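Local coordinates for protein nicotinate phosphoribosyltransferase (Porphyromonas gingivalis, PDB 2IM5) that probably catalyses the ATP-dependent transfer of a phosphoribosyl group from phosphoribosyl diphosphate to nicotinate, giving nicotinate ribonucleotide for NAD biosynthesis, at residues A59-R64 against G87-P92; L12-T17 against W119-L124; E93-S98 against I107-L112; Y21-P26 against I237-G242; S190-S195 against G204-G209. One frame throughout, in Å; residues are numbered along the deposited sequence.

How the interactions relate
Interactions 1 to 3 lie in the N-terminal domain, interaction 5 in the barrel-type part of the chain, and interaction 4 joins the two. Along the chain, interactions 1 and 3 follow one another between the segments of interaction 2; the segments of interactions 2 and 4 alternate, and interaction 5 falls between those of interaction 4. Trp119 of interaction 2 touches Phe90 of interaction 1 and gives a probable hydrogen bond to Glu94 of interaction 3. Interactions 3 and 5, centres about 31 Å apart, belong to the antiparallel and parallel sheets respectively. Helix 12-24 links the two parts: Leu12 N probably bonds Ser195 O at its start, and its end meets helix 228-240.

Interaction 1 (A59-R64 against G87-P92); sequences ALSLTR and GFRFDP
Ser61 sets its CB over one face of the Arg89 guanidinium, 3.1 Å above the plane and displaced toward the rim. The closest atom of that group is NH2, 3.2 Å from Ser61 CB, so the serine meets the arginine through its methylene. The Arg89 chain bends at chi2 (-64°), which swings CD back toward the neighbouring loop, and Arg89 CD lies 3.3 Å from Leu60 O. The head group is held from its own segment: Arg89 NH1 donates to Phe88 O at 2.6 Å, with Phe88 O near the guanidinium plane but the nitrogen standing well above the carbonyl plane. On the apolar side Leu60 and Phe90 run obliquely to each other, and Leu60 CD1 comes within 4.0 Å of Phe90 CE2. A face of the Phe90 ring also receives Phe88 CE2 over its centre. No direct hydrogen bond joins the two segments; waters bridge their backbones instead. One lies between Leu60 O and Phe90 N and accepts from the latter, while another, between Leu62 N and Phe88 O, accepts from Leu62 N at 2.8 Å. The contact thus combines a water-bridged backbone with a small apolar patch. It joins two loops: 59-64 leads from helix 44-56 to helix 64-73. The other, 87-92, leads from helix 79-87 to strand 95-99. Phe90 meets Trp119, and Arg89 O accepts from Arg115 of helix 113-116.

Interaction 2 (L12-T17 against W119-L124); sequences LYKFTT and WETPIL
Lys14 and Glu120 bury the most surface here, with Tyr13 and Thr121 flanking them, between helices 12-24 and 120-134, whose short segments run nearly antiparallel (152°) with axes 10.9 Å apart. Lys14 bends at chi2 and chi3 and crosses Glu120 at about a right angle; its NZ meets the anti lone pair of Glu120 OE1, a 2.8 Å salt bridge. The same oxygen accepts from Tyr13 OH at 2.7 Å, but this donor comes from above the carboxylate plane, and the ring is turned 61° against the carboxylate. Thr121 OG1 lies 3.8 Å from Lys14 CG, touching the aliphatic part of the lysine, while its own polar partner is Asp11. Lys14 NZ also forms a salt bridge to Glu214 and a hydrogen bond to Thr117 O, and Glu120 OE2 pairs with Arg168. The two donors on OE1 help hold the Glu120 carboxylate in place, and charges alternate through a buried network from Arg168 through Glu120 and Lys14 to Glu214.

Interaction 3 (E93-S98 against I107-L112); sequences EEVTVS and IRAQGL
Glu94 OE2 accepts a 2.6 Å hydrogen bond from a water that in turn accepts from Leu112 N, a bridge at the open end of the beta hairpin formed by strands 95-99 and 105-110. The same oxygen pairs with Arg115, while Glu94 OE1 accepts from Trp119 NE1, so both carboxylate oxygens are engaged. Within the hairpin, Thr96 and Arg108 form an antiparallel hydrogen-bonded pair: Thr96 N donates to Arg108 O at 2.8 Å, in the carbonyl plane, and Arg108 N returns a bond to Thr96 O at 3.0 Å. Gln110 N to Glu94 O continues the pattern. Val95, Val97, Ile107 and Ala109 share one face, turned toward helix 44-56 and Trp119. There Val97 and Ile107 lie side by side, pointing the same way. Strand 95-99 forms one edge of the five-stranded antiparallel sheet, and strand 105-110 pairs on its other side with 29-36. Val95 CG1, anti to its backbone N (chi1 -175°), lies 3.9 Å from Ile107 CG2.

Interaction 4 (Y21-P26 against I237-G242); sequences YAKLFP and INVYDG
Lys23 holds CG anti to the backbone N (chi1 178°) and its chain, extended through the remaining torsions, carries NZ to the other helix, where Asn238 sets CG anti as well (chi1 172°) and chi2 (-75°) turns OD1 to the amine. The contact is between the C-terminal turns of two helices, 12-24 of the N-terminal domain and 228-240 of the barrel-type part of the chain. Lys23 NZ donates to Asn238 OD1 at 2.8 Å from well above the plane of the side-chain carbonyl. The same NZ touches the backbone Asn238 O through a weak bond of 3.2 Å, and Val239 O through a water that accepts from NZ and donates to the carbonyl. Such a positive group near a helix C-terminus is probably favourable to the helix dipole. Alongside, the Lys23 and Val239 side chains slide past each other in opposite directions. Val239 also packs on Tyr19 and Ala20 of helix 12-24. Leu24 CD1 lies 3.6 Å from Val239 CG2.

Interaction 5 (S190-S195 against G204-G209); sequences SLFGTS and GLRVSG
A beta-alpha-beta unit, strand 191-194, helix 197-203 and the short, weakly bonded strand 206-207, brings these segments together in a short parallel pairing at Thr194 and Val207, their directions diverging by 61°. Thr194 N donates to Arg206 O at 3.0 Å, nearly along the C=O axis, and Ser208 N donates to Thr194 O at 2.8 Å from above the carbonyl plane. A water joins Phe192 O to Arg206 N. Arg206 bends at chi3 (-72°) and crosses Phe192 at about a right angle. Arg206 NE stands 3.5 Å above one ring face, toward the rim, and CZ lies 4.5 Å from the ring centroid, an off-centre cation-pi contact with ring and guanidinium planes 50° apart. At the ring edge sits Ser208 CB, 3.7 Å from Phe192 CD2; Ser208 OG shares a hydrogen bond with Ser163 OG. Gly193 CA makes a CA-H...O contact of 3.2 Å with Arg206 O. Leu191 CD2 meets Leu205 CD2 at 3.9 Å. Parallel pairing with a helical crossover is typical of alpha/beta barrel-type folds; here strand 206-207 edges the parallel sheet.

Interaction 1 (A59-R64 against G87-P92)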
# COMPACT_ATOMS: atom_id res chain seq x y z
N ALA A 59 -19.15 12.27 -6.33
CA ALA A 59 -19.99 11.83 -7.44
C ALA A 59 -19.67 10.40 -7.92
O ALA A 59 -20.42 9.82 -8.70
CB ALA A 59 -19.86 12.81 -8.61
N LEU A 60 -18.56 9.84 -7.45
CA LEU A 60 -18.18 8.49 -7.85
C LEU A 60 -19.15 7.43 -7.35
O LEU A 60 -19.68 7.51 -6.24
CB LEU A 60 -16.78 8.17 -7.34
CG LEU A 60 -15.61 9.04 -7.83
CD1 LEU A 60 -14.37 8.73 -7.02
CD2 LEU A 60 -15.38 8.80 -9.31
N SER A 61 -19.39 6.42 -8.19
CA SER A 61 -20.26 5.32 -7.81
C SER A 61 -19.90 4.10 -8.64
O SER A 61 -19.53 4.22 -9.81
CB SER A 61 -21.74 5.68 -8.00
OG SER A 61 -22.07 5.83 -9.36
N LEU A 62 -19.99 2.94 -8.02
CA LEU A 62 -19.67 1.68 -8.67
C LEU A 62 -20.57 1.44 -9.87
O LEU A 62 -21.80 1.54 -9.76
CB LEU A 62 -19.83 0.54 -7.65
CG LEU A 62 -19.30 -0.84 -8.02
CD1 LEU A 62 -17.77 -0.81 -8.07
CD2 LEU A 62 -19.80 -1.85 -6.99
N THR A 63 -19.99 1.14 -11.02
CA THR A 63 -20.80 0.87 -12.21
C THR A 63 -21.22 -0.59 -12.17
O THR A 63 -20.72 -1.37 -11.36
CB THR A 63 -20.03 1.13 -13.52
OG1 THR A 63 -19.01 0.14 -13.68
CG2 THR A 63 -19.39 2.51 -13.52
N ARG A 64 -22.13 -0.97 -13.06
CA ARG A 64 -22.58 -2.35 -13.13
C ARG A 64 -21.44 -3.28 -13.56
O ARG A 64 -21.28 -4.37 -13.01
CB ARG A 64 -23.76 -2.46 -14.11
CG ARG A 64 -24.54 -3.76 -14.01
CD ARG A 64 -24.87 -4.11 -12.55
NE ARG A 64 -25.24 -2.92 -11.77
CZ ARG A 64 -25.59 -2.94 -10.49
NH1 ARG A 64 -25.62 -4.08 -9.81
NH2 ARG A 64 -25.89 -1.80 -9.87
N GLY A 87 -23.34 0.91 -2.84
CA GLY A 87 -24.09 2.06 -2.36
C GLY A 87 -23.22 3.12 -1.71
O GLY A 87 -23.73 4.14 -1.24
N PHE A 88 -21.91 2.90 -1.70
CA PHE A 88 -20.97 3.82 -1.08
C PHE A 88 -20.77 5.14 -1.81
O PHE A 88 -20.72 5.18 -3.05
CB PHE A 88 -19.60 3.14 -0.94
CG PHE A 88 -18.54 4.02 -0.31
CD1 PHE A 88 -18.47 4.16 1.07
CD2 PHE A 88 -17.62 4.70 -1.11
CE1 PHE A 88 -17.48 4.96 1.66
CE2 PHE A 88 -16.63 5.50 -0.53
CZ PHE A 88 -16.56 5.63 0.86
N ARG A 89 -20.64 6.21 -1.04
CA ARG A 89 -20.39 7.54 -1.58
C ARG A 89 -19.38 8.22 -0.68
O ARG A 89 -19.55 8.24 0.54
CB ARG A 89 -21.67 8.37 -1.62
CG ARG A 89 -22.65 7.95 -2.68
CD ARG A 89 -22.09 8.12 -4.09
NE ARG A 89 -23.04 7.68 -5.10
CZ ARG A 89 -23.41 6.42 -5.29
NH1 ARG A 89 -22.89 5.46 -4.53
NH2 ARG A 89 -24.31 6.11 -6.21
N PHE A 90 -18.31 8.75 -1.27
CA PHE A 90 -17.29 9.46 -0.51
C PHE A 90 -17.95 10.68 0.16
O PHE A 90 -18.80 11.35 -0.45
CB PHE A 90 -16.16 9.92 -1.43
CG PHE A 90 -15.18 8.83 -1.77
CD1 PHE A 90 -14.17 8.48 -0.88
CD2 PHE A 90 -15.27 8.15 -2.99
CE1 PHE A 90 -13.26 7.47 -1.19
CE2 PHE A 90 -14.36 7.14 -3.30
CZ PHE A 90 -13.35 6.80 -2.41
N ASP A 91 -17.58 10.95 1.41
CA ASP A 91 -18.13 12.10 2.13
C ASP A 91 -17.00 13.09 2.37
O ASP A 91 -16.20 12.93 3.29
CB ASP A 91 -18.73 11.67 3.46
CG ASP A 91 -19.20 12.86 4.29
OD1 ASP A 91 -19.24 13.99 3.75
OD2 ASP A 91 -19.54 12.67 5.47
N PRO A 92 -16.93 14.14 1.54
CA PRO A 92 -15.92 15.20 1.60
C PRO A 92 -15.71 15.85 2.96
O PRO A 92 -14.62 16.31 3.25
CB PRO A 92 -16.39 16.20 0.55
CG PRO A 92 -17.12 15.36 -0.42
CD PRO A 92 -17.91 14.44 0.48
O HOH W 1 -18.87 8.74 -4.16
O HOH W 2 -20.55 3.31 -5.34

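Interaction 2 (L12-T17 against W119-L124)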
# COMPACT_ATOMS: atom_id res chain seq x y z
N LEU A 12 -5.72 -2.28 -4.19
CA LEU A 12 -6.45 -3.44 -3.71
C LEU A 12 -6.54 -3.49 -2.19
O LEU A 12 -7.60 -3.75 -1.63
CB LEU A 12 -5.78 -4.72 -4.21
CG LEU A 12 -6.32 -6.01 -3.58
CD1 LEU A 12 -7.76 -6.22 -4.02
CD2 LEU A 12 -5.44 -7.19 -4.00
N TYR A 13 -5.42 -3.21 -1.52
CA TYR A 13 -5.41 -3.28 -0.07
C TYR A 13 -6.40 -2.36 0.63
O TYR A 13 -6.77 -2.61 1.78
CB TYR A 13 -3.98 -3.07 0.47
CG TYR A 13 -3.49 -1.64 0.51
CD1 TYR A 13 -3.81 -0.80 1.58
CD2 TYR A 13 -2.68 -1.13 -0.50
CE1 TYR A 13 -3.32 0.50 1.65
CE2 TYR A 13 -2.18 0.17 -0.45
CZ TYR A 13 -2.50 0.98 0.63
OH TYR A 13 -2.00 2.27 0.70
N LYS A 14 -6.84 -1.31 -0.05
CA LYS A 14 -7.81 -0.40 0.55
C LYS A 14 -9.13 -1.15 0.73
O LYS A 14 -9.82 -0.98 1.74
CB LYS A 14 -8.00 0.84 -0.32
CG LYS A 14 -6.71 1.68 -0.51
CD LYS A 14 -6.44 2.66 0.64
CE LYS A 14 -6.20 1.97 1.99
NZ LYS A 14 -5.73 2.92 3.05
N PHE A 15 -9.49 -1.99 -0.25
CA PHE A 15 -10.73 -2.76 -0.16
C PHE A 15 -10.61 -3.95 0.78
O PHE A 15 -11.52 -4.22 1.56
CB PHE A 15 -11.17 -3.26 -1.54
CG PHE A 15 -11.61 -2.17 -2.48
CD1 PHE A 15 -12.43 -1.14 -2.04
CD2 PHE A 15 -11.23 -2.19 -3.81
CE1 PHE A 15 -12.87 -0.15 -2.91
CE2 PHE A 15 -11.67 -1.19 -4.69
CZ PHE A 15 -12.49 -0.17 -4.23
N THR A 16 -9.50 -4.68 0.71
CA THR A 16 -9.33 -5.84 1.58
C THR A 16 -9.23 -5.44 3.05
O THR A 16 -9.77 -6.11 3.92
CB THR A 16 -8.09 -6.69 1.18
OG1 THR A 16 -6.90 -5.88 1.26
CG2 THR A 16 -8.24 -7.21 -0.24
N THR A 17 -8.55 -4.34 3.32
CA THR A 17 -8.43 -3.86 4.69
C THR A 17 -9.74 -3.19 5.07
O THR A 17 -10.18 -3.25 6.22
CB THR A 17 -7.28 -2.86 4.84
OG1 THR A 17 -6.11 -3.43 4.26
CG2 THR A 17 -7.01 -2.56 6.32
N TRP A 119 -9.82 6.86 1.58
CA TRP A 119 -9.35 8.15 1.08
C TRP A 119 -7.86 8.18 0.70
O TRP A 119 -7.48 8.85 -0.25
CB TRP A 119 -9.56 9.26 2.13
CG TRP A 119 -10.96 9.77 2.29
CD1 TRP A 119 -11.75 9.64 3.39
CD2 TRP A 119 -11.70 10.56 1.35
NE1 TRP A 119 -12.94 10.31 3.21
CE2 TRP A 119 -12.94 10.88 1.96
CE3 TRP A 119 -11.45 11.04 0.05
CZ2 TRP A 119 -13.92 11.65 1.32
CZ3 TRP A 119 -12.42 11.80 -0.59
CH2 TRP A 119 -13.64 12.10 0.05
N GLU A 120 -7.03 7.45 1.44
CA GLU A 120 -5.58 7.45 1.23
C GLU A 120 -5.02 7.48 -0.19
O GLU A 120 -4.43 8.48 -0.60
CB GLU A 120 -4.91 6.30 1.97
CG GLU A 120 -3.38 6.43 1.97
CD GLU A 120 -2.65 5.09 2.10
OE1 GLU A 120 -3.33 4.06 2.27
OE2 GLU A 120 -1.40 5.08 2.03
N THR A 121 -5.18 6.37 -0.91
CA THR A 121 -4.65 6.27 -2.26
C THR A 121 -5.19 7.31 -3.24
O THR A 121 -4.41 7.94 -3.95
CB THR A 121 -4.86 4.84 -2.82
OG1 THR A 121 -4.06 3.91 -2.08
CG2 THR A 121 -4.43 4.77 -4.29
N PRO A 122 -6.52 7.50 -3.30
CA PRO A 122 -7.07 8.49 -4.23
C PRO A 122 -6.52 9.90 -3.96
O PRO A 122 -6.13 10.61 -4.88
CB PRO A 122 -8.57 8.40 -3.97
CG PRO A 122 -8.76 6.98 -3.54
CD PRO A 122 -7.60 6.76 -2.62
N ILE A 123 -6.49 10.30 -2.69
CA ILE A 123 -5.99 11.62 -2.33
C ILE A 123 -4.53 11.82 -2.73
O ILE A 123 -4.16 12.86 -3.26
CB ILE A 123 -6.16 11.91 -0.82
CG1 ILE A 123 -7.65 12.11 -0.51
CG2 ILE A 123 -5.36 13.15 -0.41
CD1 ILE A 123 -7.95 12.48 0.94
N LEU A 124 -3.69 10.82 -2.48
CA LEU A 124 -2.28 10.93 -2.85
C LEU A 124 -2.13 11.00 -4.37
O LEU A 124 -1.33 11.79 -4.89
CB LEU A 124 -1.48 9.75 -2.28
CG LEU A 124 -1.26 9.77 -0.76
CD1 LEU A 124 -0.68 8.45 -0.32
CD2 LEU A 124 -0.36 10.93 -0.37

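Interaction 3 (E93-S98 against I107-L112)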
# COMPACT_ATOMS: atom_id res chain seq x y z
N GLU A 93 -16.75 15.91 3.79
CA GLU A 93 -16.57 16.56 5.08
C GLU A 93 -15.73 15.78 6.08
O GLU A 93 -15.42 16.30 7.14
CB GLU A 93 -17.92 16.94 5.69
CG GLU A 93 -18.89 15.82 5.86
CD GLU A 93 -20.27 16.33 6.26
OE1 GLU A 93 -20.74 17.29 5.61
OE2 GLU A 93 -20.88 15.77 7.20
N GLU A 94 -15.34 14.55 5.74
CA GLU A 94 -14.47 13.77 6.62
C GLU A 94 -13.03 14.25 6.41
O GLU A 94 -12.13 13.94 7.19
CB GLU A 94 -14.53 12.27 6.27
CG GLU A 94 -15.89 11.61 6.37
CD GLU A 94 -15.88 10.19 5.81
OE1 GLU A 94 -15.04 9.92 4.93
OE2 GLU A 94 -16.72 9.36 6.24
N VAL A 95 -12.84 15.03 5.35
CA VAL A 95 -11.51 15.52 4.97
C VAL A 95 -11.31 17.02 5.15
O VAL A 95 -12.15 17.81 4.71
CB VAL A 95 -11.23 15.18 3.49
CG1 VAL A 95 -9.82 15.58 3.11
CG2 VAL A 95 -11.46 13.70 3.24
N THR A 96 -10.20 17.40 5.77
CA THR A 96 -9.88 18.81 5.99
C THR A 96 -8.53 19.14 5.36
O THR A 96 -7.52 18.54 5.71
CB THR A 96 -9.82 19.17 7.49
OG1 THR A 96 -11.09 18.91 8.10
CG2 THR A 96 -9.48 20.66 7.68
N VAL A 97 -8.53 20.10 4.44
CA VAL A 97 -7.31 20.51 3.75
C VAL A 97 -6.93 21.92 4.17
O VAL A 97 -7.79 22.79 4.30
CB VAL A 97 -7.50 20.50 2.23
CG1 VAL A 97 -6.20 20.90 1.54
CG2 VAL A 97 -7.95 19.12 1.77
N SER A 98 -5.65 22.14 4.38
CA SER A 98 -5.17 23.47 4.76
C SER A 98 -3.66 23.59 4.63
O SER A 98 -2.96 22.59 4.45
CB SER A 98 -5.57 23.78 6.20
OG SER A 98 -4.93 22.89 7.09
N ILE A 107 -3.32 17.69 5.30
CA ILE A 107 -4.59 17.05 4.97
C ILE A 107 -4.92 15.95 5.97
O ILE A 107 -4.09 15.09 6.27
CB ILE A 107 -4.57 16.44 3.57
CG1 ILE A 107 -4.18 17.50 2.54
CG2 ILE A 107 -5.94 15.87 3.23
CD1 ILE A 107 -3.96 16.95 1.17
N ARG A 108 -6.14 15.98 6.49
CA ARG A 108 -6.56 14.98 7.45
C ARG A 108 -7.94 14.43 7.14
O ARG A 108 -8.88 15.19 6.88
CB ARG A 108 -6.56 15.57 8.86
CG ARG A 108 -5.27 16.30 9.16
CD ARG A 108 -5.10 16.65 10.61
NE ARG A 108 -3.82 17.31 10.81
CZ ARG A 108 -3.26 17.54 11.99
NH1 ARG A 108 -3.87 17.15 13.11
NH2 ARG A 108 -2.09 18.15 12.06
N ALA A 109 -8.04 13.10 7.14
CA ALA A 109 -9.29 12.41 6.90
C ALA A 109 -9.61 11.71 8.22
O ALA A 109 -8.85 10.86 8.68
CB ALA A 109 -9.13 11.38 5.79
N GLN A 110 -10.71 12.10 8.84
CA GLN A 110 -11.09 11.51 10.11
C GLN A 110 -12.54 11.06 10.09
O GLN A 110 -13.40 11.74 9.53
CB GLN A 110 -10.88 12.52 11.25
CG GLN A 110 -11.09 11.93 12.61
CD GLN A 110 -10.86 12.92 13.73
OE1 GLN A 110 -9.77 13.50 13.86
NE2 GLN A 110 -11.88 13.12 14.56
N GLY A 111 -12.80 9.91 10.70
CA GLY A 111 -14.14 9.36 10.74
C GLY A 111 -14.07 7.85 10.99
O GLY A 111 -13.07 7.35 11.48
N LEU A 112 -15.13 7.13 10.66
CA LEU A 112 -15.14 5.69 10.85
C LEU A 112 -14.00 5.11 10.01
O LEU A 112 -13.86 5.43 8.83
CB LEU A 112 -16.49 5.11 10.42
CG LEU A 112 -17.64 5.53 11.35
CD1 LEU A 112 -18.95 5.50 10.61
CD2 LEU A 112 -17.68 4.60 12.58
O HOH W 3 -16.91 8.53 8.73

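Interaction 4 (Y21-P26 against I237-G242)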
# COMPACT_ATOMS: atom_id res chain seq x y z
N TYR A 21 -11.95 -4.14 8.33
CA TYR A 21 -12.42 -3.20 9.36
C TYR A 21 -13.95 -3.27 9.48
O TYR A 21 -14.50 -3.29 10.59
CB TYR A 21 -12.06 -1.74 9.01
CG TYR A 21 -10.60 -1.38 9.06
CD1 TYR A 21 -9.80 -1.72 10.15
CD2 TYR A 21 -10.03 -0.62 8.04
CE1 TYR A 21 -8.47 -1.31 10.22
CE2 TYR A 21 -8.70 -0.20 8.10
CZ TYR A 21 -7.92 -0.55 9.19
OH TYR A 21 -6.62 -0.12 9.24
N ALA A 22 -14.63 -3.30 8.34
CA ALA A 22 -16.08 -3.35 8.31
C ALA A 22 -16.64 -4.58 9.02
O ALA A 22 -17.71 -4.52 9.64
CB ALA A 22 -16.57 -3.32 6.87
N LYS A 23 -15.92 -5.69 8.94
CA LYS A 23 -16.38 -6.91 9.59
C LYS A 23 -16.06 -6.97 11.07
O LYS A 23 -16.95 -7.18 11.90
CB LYS A 23 -15.76 -8.15 8.94
CG LYS A 23 -16.18 -9.44 9.64
CD LYS A 23 -15.46 -10.67 9.15
CE LYS A 23 -16.04 -11.92 9.82
NZ LYS A 23 -15.28 -13.16 9.48
N LEU A 24 -14.79 -6.77 11.40
CA LEU A 24 -14.35 -6.86 12.79
C LEU A 24 -14.33 -5.59 13.63
O LEU A 24 -14.46 -5.67 14.85
CB LEU A 24 -12.97 -7.51 12.84
CG LEU A 24 -12.85 -8.92 12.23
CD1 LEU A 24 -11.36 -9.35 12.28
CD2 LEU A 24 -13.72 -9.92 13.02
N PHE A 25 -14.18 -4.42 13.00
CA PHE A 25 -14.12 -3.16 13.75
C PHE A 25 -15.00 -2.07 13.13
O PHE A 25 -14.54 -0.95 12.89
CB PHE A 25 -12.67 -2.68 13.79
CG PHE A 25 -11.71 -3.71 14.30
CD1 PHE A 25 -11.71 -4.08 15.64
CD2 PHE A 25 -10.85 -4.36 13.42
CE1 PHE A 25 -10.86 -5.10 16.10
CE2 PHE A 25 -10.00 -5.37 13.87
CZ PHE A 25 -10.00 -5.74 15.21
N PRO A 26 -16.29 -2.37 12.89
CA PRO A 26 -17.21 -1.41 12.29
C PRO A 26 -17.48 -0.13 13.10
O PRO A 26 -18.05 0.82 12.58
CB PRO A 26 -18.47 -2.24 12.06
CG PRO A 26 -18.48 -3.15 13.26
CD PRO A 26 -17.00 -3.59 13.31
N ILE A 237 -6.86 -13.83 9.24
CA ILE A 237 -7.28 -15.18 8.92
C ILE A 237 -8.78 -15.33 9.15
O ILE A 237 -9.48 -15.99 8.38
CB ILE A 237 -6.53 -16.21 9.80
CG1 ILE A 237 -5.04 -16.20 9.42
CG2 ILE A 237 -7.14 -17.60 9.62
CD1 ILE A 237 -4.16 -16.90 10.43
N ASN A 238 -9.28 -14.70 10.21
CA ASN A 238 -10.71 -14.76 10.49
C ASN A 238 -11.48 -14.15 9.33
O ASN A 238 -12.53 -14.65 8.92
CB ASN A 238 -11.04 -13.99 11.77
CG ASN A 238 -12.55 -13.86 12.01
OD1 ASN A 238 -13.24 -13.07 11.36
ND2 ASN A 238 -13.06 -14.65 12.95
N VAL A 239 -10.94 -13.07 8.77
CA VAL A 239 -11.60 -12.40 7.67
C VAL A 239 -11.47 -13.13 6.33
O VAL A 239 -12.46 -13.29 5.62
CB VAL A 239 -11.07 -10.95 7.51
CG1 VAL A 239 -11.72 -10.27 6.31
CG2 VAL A 239 -11.32 -10.15 8.79
N TYR A 240 -10.27 -13.57 5.99
CA TYR A 240 -10.05 -14.19 4.68
C TYR A 240 -9.80 -15.68 4.61
O TYR A 240 -9.55 -16.21 3.53
CB TYR A 240 -8.94 -13.41 3.96
CG TYR A 240 -9.39 -12.00 3.63
CD1 TYR A 240 -10.43 -11.77 2.73
CD2 TYR A 240 -8.81 -10.89 4.26
CE1 TYR A 240 -10.89 -10.49 2.48
CE2 TYR A 240 -9.28 -9.60 4.01
CZ TYR A 240 -10.31 -9.41 3.12
OH TYR A 240 -10.79 -8.16 2.85
N ASP A 241 -9.88 -16.35 5.76
CA ASP A 241 -9.71 -17.80 5.84
C ASP A 241 -8.54 -18.39 5.08
O ASP A 241 -8.68 -19.44 4.46
CB ASP A 241 -10.98 -18.50 5.37
CG ASP A 241 -12.24 -17.84 5.90
OD1 ASP A 241 -12.36 -17.68 7.14
OD2 ASP A 241 -13.13 -17.50 5.07
N GLY A 242 -7.39 -17.72 5.10
CA GLY A 242 -6.25 -18.25 4.39
C GLY A 242 -5.94 -17.57 3.07
O GLY A 242 -4.84 -17.72 2.55
O HOH W 4 -15.08 -13.32 6.66

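Interaction 5 (S190-S195 against G204-G209)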
# COMPACT_ATOMS: atom_id res chain seq x y z
N SER A 190 5.82 -12.59 -16.83
CA SER A 190 6.49 -12.00 -15.68
C SER A 190 5.59 -11.00 -14.94
O SER A 190 5.76 -10.78 -13.74
CB SER A 190 7.80 -11.32 -16.09
OG SER A 190 7.55 -10.13 -16.82
N LEU A 191 4.65 -10.41 -15.65
CA LEU A 191 3.72 -9.46 -15.03
C LEU A 191 2.63 -10.23 -14.28
O LEU A 191 1.74 -10.80 -14.89
CB LEU A 191 3.07 -8.57 -16.09
CG LEU A 191 1.99 -7.61 -15.59
CD1 LEU A 191 2.62 -6.59 -14.65
CD2 LEU A 191 1.31 -6.90 -16.78
N PHE A 192 2.71 -10.24 -12.96
CA PHE A 192 1.71 -10.95 -12.17
C PHE A 192 0.37 -10.22 -12.21
O PHE A 192 -0.68 -10.82 -12.45
CB PHE A 192 2.17 -11.09 -10.72
CG PHE A 192 1.18 -11.80 -9.85
CD1 PHE A 192 1.01 -13.17 -9.94
CD2 PHE A 192 0.38 -11.08 -8.96
CE1 PHE A 192 0.05 -13.82 -9.18
CE2 PHE A 192 -0.59 -11.72 -8.19
CZ PHE A 192 -0.75 -13.10 -8.30
N GLY A 193 0.41 -8.91 -11.97
CA GLY A 193 -0.81 -8.13 -11.97
C GLY A 193 -0.55 -6.72 -11.49
O GLY A 193 0.59 -6.26 -11.47
N THR A 194 -1.61 -6.02 -11.09
CA THR A 194 -1.48 -4.65 -10.61
C THR A 194 -2.31 -4.42 -9.35
O THR A 194 -3.33 -5.08 -9.13
CB THR A 194 -1.93 -3.63 -11.67
OG1 THR A 194 -1.82 -2.30 -11.14
CG2 THR A 194 -3.37 -3.89 -12.07
N SER A 195 -1.87 -3.47 -8.55
CA SER A 195 -2.55 -3.13 -7.32
C SER A 195 -3.76 -2.25 -7.62
O SER A 195 -4.73 -2.23 -6.86
CB SER A 195 -1.58 -2.42 -6.38
OG SER A 195 -2.20 -2.12 -5.15
N GLY A 204 -7.65 -6.25 -18.07
CA GLY A 204 -7.79 -7.69 -17.88
C GLY A 204 -6.63 -8.35 -17.17
O GLY A 204 -6.16 -9.41 -17.59
N LEU A 205 -6.15 -7.73 -16.10
CA LEU A 205 -5.04 -8.26 -15.34
C LEU A 205 -5.53 -8.69 -13.96
O LEU A 205 -6.62 -8.31 -13.53
CB LEU A 205 -3.96 -7.19 -15.17
CG LEU A 205 -3.31 -6.62 -16.43
CD1 LEU A 205 -2.42 -5.44 -16.05
CD2 LEU A 205 -2.50 -7.71 -17.14
N ARG A 206 -4.72 -9.49 -13.27
CA ARG A 206 -5.05 -9.93 -11.92
C ARG A 206 -4.77 -8.74 -10.99
O ARG A 206 -3.92 -7.90 -11.29
CB ARG A 206 -4.14 -11.08 -11.48
CG ARG A 206 -4.41 -12.43 -12.13
CD ARG A 206 -3.53 -13.50 -11.49
NE ARG A 206 -2.13 -13.36 -11.87
CZ ARG A 206 -1.59 -13.89 -12.97
NH1 ARG A 206 -2.33 -14.61 -13.80
NH2 ARG A 206 -0.31 -13.69 -13.24
N VAL A 207 -5.49 -8.66 -9.87
CA VAL A 207 -5.23 -7.60 -8.92
C VAL A 207 -4.15 -8.19 -8.02
O VAL A 207 -4.10 -9.40 -7.84
CB VAL A 207 -6.46 -7.22 -8.07
CG1 VAL A 207 -7.51 -6.56 -8.94
CG2 VAL A 207 -7.03 -8.46 -7.39
N SER A 208 -3.29 -7.34 -7.48
CA SER A 208 -2.21 -7.82 -6.63
C SER A 208 -1.96 -6.89 -5.46
O SER A 208 -1.97 -5.66 -5.61
CB SER A 208 -0.94 -7.96 -7.48
OG SER A 208 0.20 -8.26 -6.70
N GLY A 209 -1.73 -7.46 -4.28
CA GLY A 209 -1.47 -6.64 -3.11
C GLY A 209 -1.44 -7.46 -1.82
O GLY A 209 -1.76 -8.65 -1.82
O HOH W 5 -2.29 -10.23 -14.58